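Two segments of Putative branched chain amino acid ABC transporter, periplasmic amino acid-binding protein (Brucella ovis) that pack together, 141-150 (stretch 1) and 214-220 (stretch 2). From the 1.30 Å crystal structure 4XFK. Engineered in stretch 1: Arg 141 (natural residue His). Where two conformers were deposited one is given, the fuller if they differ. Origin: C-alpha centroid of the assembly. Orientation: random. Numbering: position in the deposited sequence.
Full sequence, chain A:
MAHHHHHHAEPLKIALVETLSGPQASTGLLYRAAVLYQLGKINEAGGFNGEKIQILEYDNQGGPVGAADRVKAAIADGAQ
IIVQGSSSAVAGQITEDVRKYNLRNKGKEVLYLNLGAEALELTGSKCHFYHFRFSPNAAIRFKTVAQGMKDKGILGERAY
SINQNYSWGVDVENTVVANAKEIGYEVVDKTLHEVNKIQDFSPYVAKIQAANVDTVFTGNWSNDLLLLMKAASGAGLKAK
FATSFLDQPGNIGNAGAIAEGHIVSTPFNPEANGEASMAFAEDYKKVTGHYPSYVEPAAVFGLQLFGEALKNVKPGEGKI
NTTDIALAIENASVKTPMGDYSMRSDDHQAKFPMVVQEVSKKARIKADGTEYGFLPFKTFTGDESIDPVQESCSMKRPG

Stretch 1, residues 141-150: RFKTVAQGMK
Stretch 2 214-220: DTVFTGN

How do the two backbones lie? Residues 141-150 are helical throughout, with phi/psi near -63/-44 except at Phe 142 (-89/-25), where the bond from Ala 146 N to Phe 142 O is weak at 3.3 Å. Thr 215 to Phe 217 are extended, and the strand runs nearly antiparallel to the helix, at 163°. The axes approach to 10.4 Å, and the register is set by Phe 142 CA and Phe 217 CA, 8.2 Å apart. No hydrogen bond crosses the gap; the contact, 267 Å² in all, rests on shape.

What fills the space between them? Two phenylalanines, both buried, do most of it. The CA-to-CB bond of Phe 142 (chi1 -72°, chi2 -86°) points toward the strand, while that of Phe 217 (chi1 -70°, chi2 -75°) points sideways and the end of its ring comes nearer the helix. Phe 142 CD1 meets Phe 217 CD1 at 4.0 Å. The Phe 217 ring packs against small helix side chains: Phe 217 CE1 lies 4.0 Å from Ala 146 CB and 4.1 Å from Val 145 CG1, with Val 145 at chi1 78° (p). Ala 146 offers the ring only a short methyl.

Where does the tip of Phe 142 go? Phe 142 reaches the backbone beyond the other ring; Phe 142 CZ lies 3.4 Å from Thr 218 O, which is at the edge of its ring, and 3.8 Å from Gly 219 N. The CA-to-CB bond of Thr 218 points away from the helix (chi1 t), and Thr 218 OG1 accepts a 3.0 Å hydrogen bond from Asn 220 N.

What closes the other end? The CA-to-CB bond of Met 149 points toward the strand; its chain (m, t, p) runs extended through chi2 and turns at chi3, placing Met 149 CE 3.9 Å from Thr 215 OG1 (Thr 215 chi1 m). Both residues are buried, and this is packing without a hydrogen bond.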

# COMPACT_ATOMS: atom_id res chain seq x y z
N ARG A 141 -1.13 -9.38 0.55
CA ARG A 141 -1.14 -9.11 1.99
C ARG A 141 -1.55 -10.35 2.80
O ARG A 141 -0.88 -10.73 3.76
CB ARG A 141 -2.11 -7.98 2.34
CG ARG A 141 -1.70 -6.58 1.90
CD ARG A 141 -0.53 -6.01 2.68
NE ARG A 141 -0.40 -4.59 2.35
CZ ARG A 141 0.52 -3.78 2.86
NH1 ARG A 141 1.39 -4.23 3.76
NH2 ARG A 141 0.58 -2.51 2.47
N PHE A 142 -2.67 -10.95 2.41
CA PHE A 142 -3.28 -11.94 3.30
C PHE A 142 -2.80 -13.36 3.11
O PHE A 142 -2.80 -14.13 4.06
CB PHE A 142 -4.79 -11.72 3.44
CG PHE A 142 -5.08 -10.51 4.26
CD1 PHE A 142 -5.13 -10.60 5.64
CD2 PHE A 142 -5.13 -9.25 3.67
CE1 PHE A 142 -5.30 -9.48 6.42
CE2 PHE A 142 -5.30 -8.11 4.44
CZ PHE A 142 -5.36 -8.22 5.82
N LYS A 143 -2.31 -13.69 1.92
CA LYS A 143 -1.58 -14.94 1.74
C LYS A 143 -0.30 -14.90 2.55
O LYS A 143 -0.01 -15.82 3.32
CB LYS A 143 -1.23 -15.14 0.27
CG LYS A 143 -0.18 -16.21 0.05
CD LYS A 143 0.39 -16.20 -1.36
CE LYS A 143 1.40 -15.07 -1.59
NZ LYS A 143 0.76 -13.81 -2.08
N THR A 144 0.47 -13.82 2.39
CA THR A 144 1.76 -13.76 3.09
C THR A 144 1.63 -13.71 4.61
O THR A 144 2.39 -14.38 5.30
CB THR A 144 2.70 -12.63 2.57
OG1 THR A 144 2.09 -11.35 2.75
CG2 THR A 144 3.06 -12.83 1.10
N VAL A 145 0.68 -12.93 5.13
CA VAL A 145 0.56 -12.84 6.58
C VAL A 145 0.19 -14.20 7.18
O VAL A 145 0.76 -14.63 8.18
CB VAL A 145 -0.38 -11.70 7.06
CG1 VAL A 145 -1.86 -12.07 6.94
CG2 VAL A 145 -0.04 -11.30 8.48
N ALA A 146 -0.74 -14.90 6.53
CA ALA A 146 -1.19 -16.19 7.05
C ALA A 146 -0.10 -17.26 6.88
O ALA A 146 0.18 -18.03 7.80
CB ALA A 146 -2.48 -16.62 6.35
N GLN A 147 0.51 -17.31 5.70
CA GLN A 147 1.56 -18.30 5.45
C GLN A 147 2.76 -18.08 6.37
O GLN A 147 3.36 -19.05 6.86
CB GLN A 147 1.99 -18.30 3.99
CG GLN A 147 2.96 -19.42 3.65
CD GLN A 147 2.33 -20.78 3.77
OE1 GLN A 147 1.21 -21.00 3.29
NE2 GLN A 147 3.02 -21.70 4.42
N GLY A 148 3.13 -16.83 6.60
CA GLY A 148 4.23 -16.51 7.50
C GLY A 148 3.95 -17.00 8.92
O GLY A 148 4.80 -17.62 9.55
N MET A 149 2.75 -16.73 9.41
CA MET A 149 2.34 -17.25 10.72
C MET A 149 2.39 -18.78 10.76
O MET A 149 2.87 -19.37 11.73
CB MET A 149 0.95 -16.75 11.08
CG MET A 149 0.92 -15.25 11.29
SD MET A 149 -0.73 -14.59 11.59
CE MET A 149 -1.03 -15.24 13.24
N LYS A 150 1.91 -19.43 9.69
CA LYS A 150 1.97 -20.88 9.59
C LYS A 150 3.41 -21.40 9.64
O LYS A 150 3.70 -22.35 10.36
CB LYS A 150 1.27 -21.35 8.31
CG LYS A 150 1.27 -22.86 8.13
CD LYS A 150 0.49 -23.23 6.88
CE LYS A 150 0.42 -24.73 6.66
NZ LYS A 150 -0.57 -25.06 5.60
N ASP A 214 -8.01 -17.84 17.51
CA ASP A 214 -6.60 -17.60 17.76
C ASP A 214 -6.11 -16.37 17.01
O ASP A 214 -5.20 -15.66 17.47
CB ASP A 214 -5.82 -18.84 17.34
CG ASP A 214 -6.42 -20.11 17.90
OD1 ASP A 214 -6.43 -20.23 19.14
OD2 ASP A 214 -6.89 -20.98 17.13
N THR A 215 -6.72 -16.10 15.86
CA THR A 215 -6.26 -15.05 14.96
C THR A 215 -7.45 -14.24 14.49
O THR A 215 -8.50 -14.80 14.19
CB THR A 215 -5.58 -15.66 13.73
OG1 THR A 215 -4.56 -16.58 14.15
CG2 THR A 215 -4.96 -14.59 12.84
N VAL A 216 -7.27 -12.93 14.44
CA VAL A 216 -8.26 -12.03 13.85
C VAL A 216 -7.65 -11.38 12.61
O VAL A 216 -6.76 -10.54 12.73
CB VAL A 216 -8.71 -10.94 14.83
CG1 VAL A 216 -9.76 -10.04 14.17
CG2 VAL A 216 -9.25 -11.57 16.12
N PHE A 217 -8.10 -11.78 11.43
CA PHE A 217 -7.61 -11.16 10.20
C PHE A 217 -8.35 -9.86 9.94
O PHE A 217 -9.58 -9.83 9.96
CB PHE A 217 -7.84 -12.09 9.01
CG PHE A 217 -6.96 -13.32 9.00
CD1 PHE A 217 -5.61 -13.23 8.68
CD2 PHE A 217 -7.49 -14.56 9.31
CE1 PHE A 217 -4.81 -14.36 8.66
CE2 PHE A 217 -6.69 -15.69 9.30
CZ PHE A 217 -5.36 -15.59 8.97
N THR A 218 -7.61 -8.79 9.66
CA THR A 218 -8.25 -7.53 9.33
C THR A 218 -7.39 -6.65 8.45
O THR A 218 -6.18 -6.51 8.68
CB THR A 218 -8.68 -6.74 10.61
OG1 THR A 218 -9.32 -5.52 10.20
CG2 THR A 218 -7.50 -6.41 11.51
N GLY A 219 -8.03 -6.06 7.44
CA GLY A 219 -7.41 -5.03 6.61
C GLY A 219 -7.73 -3.62 7.07
O GLY A 219 -7.51 -2.67 6.34
N ASN A 220 -8.25 -3.47 8.29
CA ASN A 220 -8.64 -2.15 8.78
C ASN A 220 -7.44 -1.21 8.90
O ASN A 220 -6.30 -1.65 9.05
CB ASN A 220 -9.36 -2.25 10.12
CG ASN A 220 -10.76 -2.82 9.99
OD1 ASN A 220 -11.15 -3.33 8.94
ND2 ASN A 220 -11.54 -2.71 11.06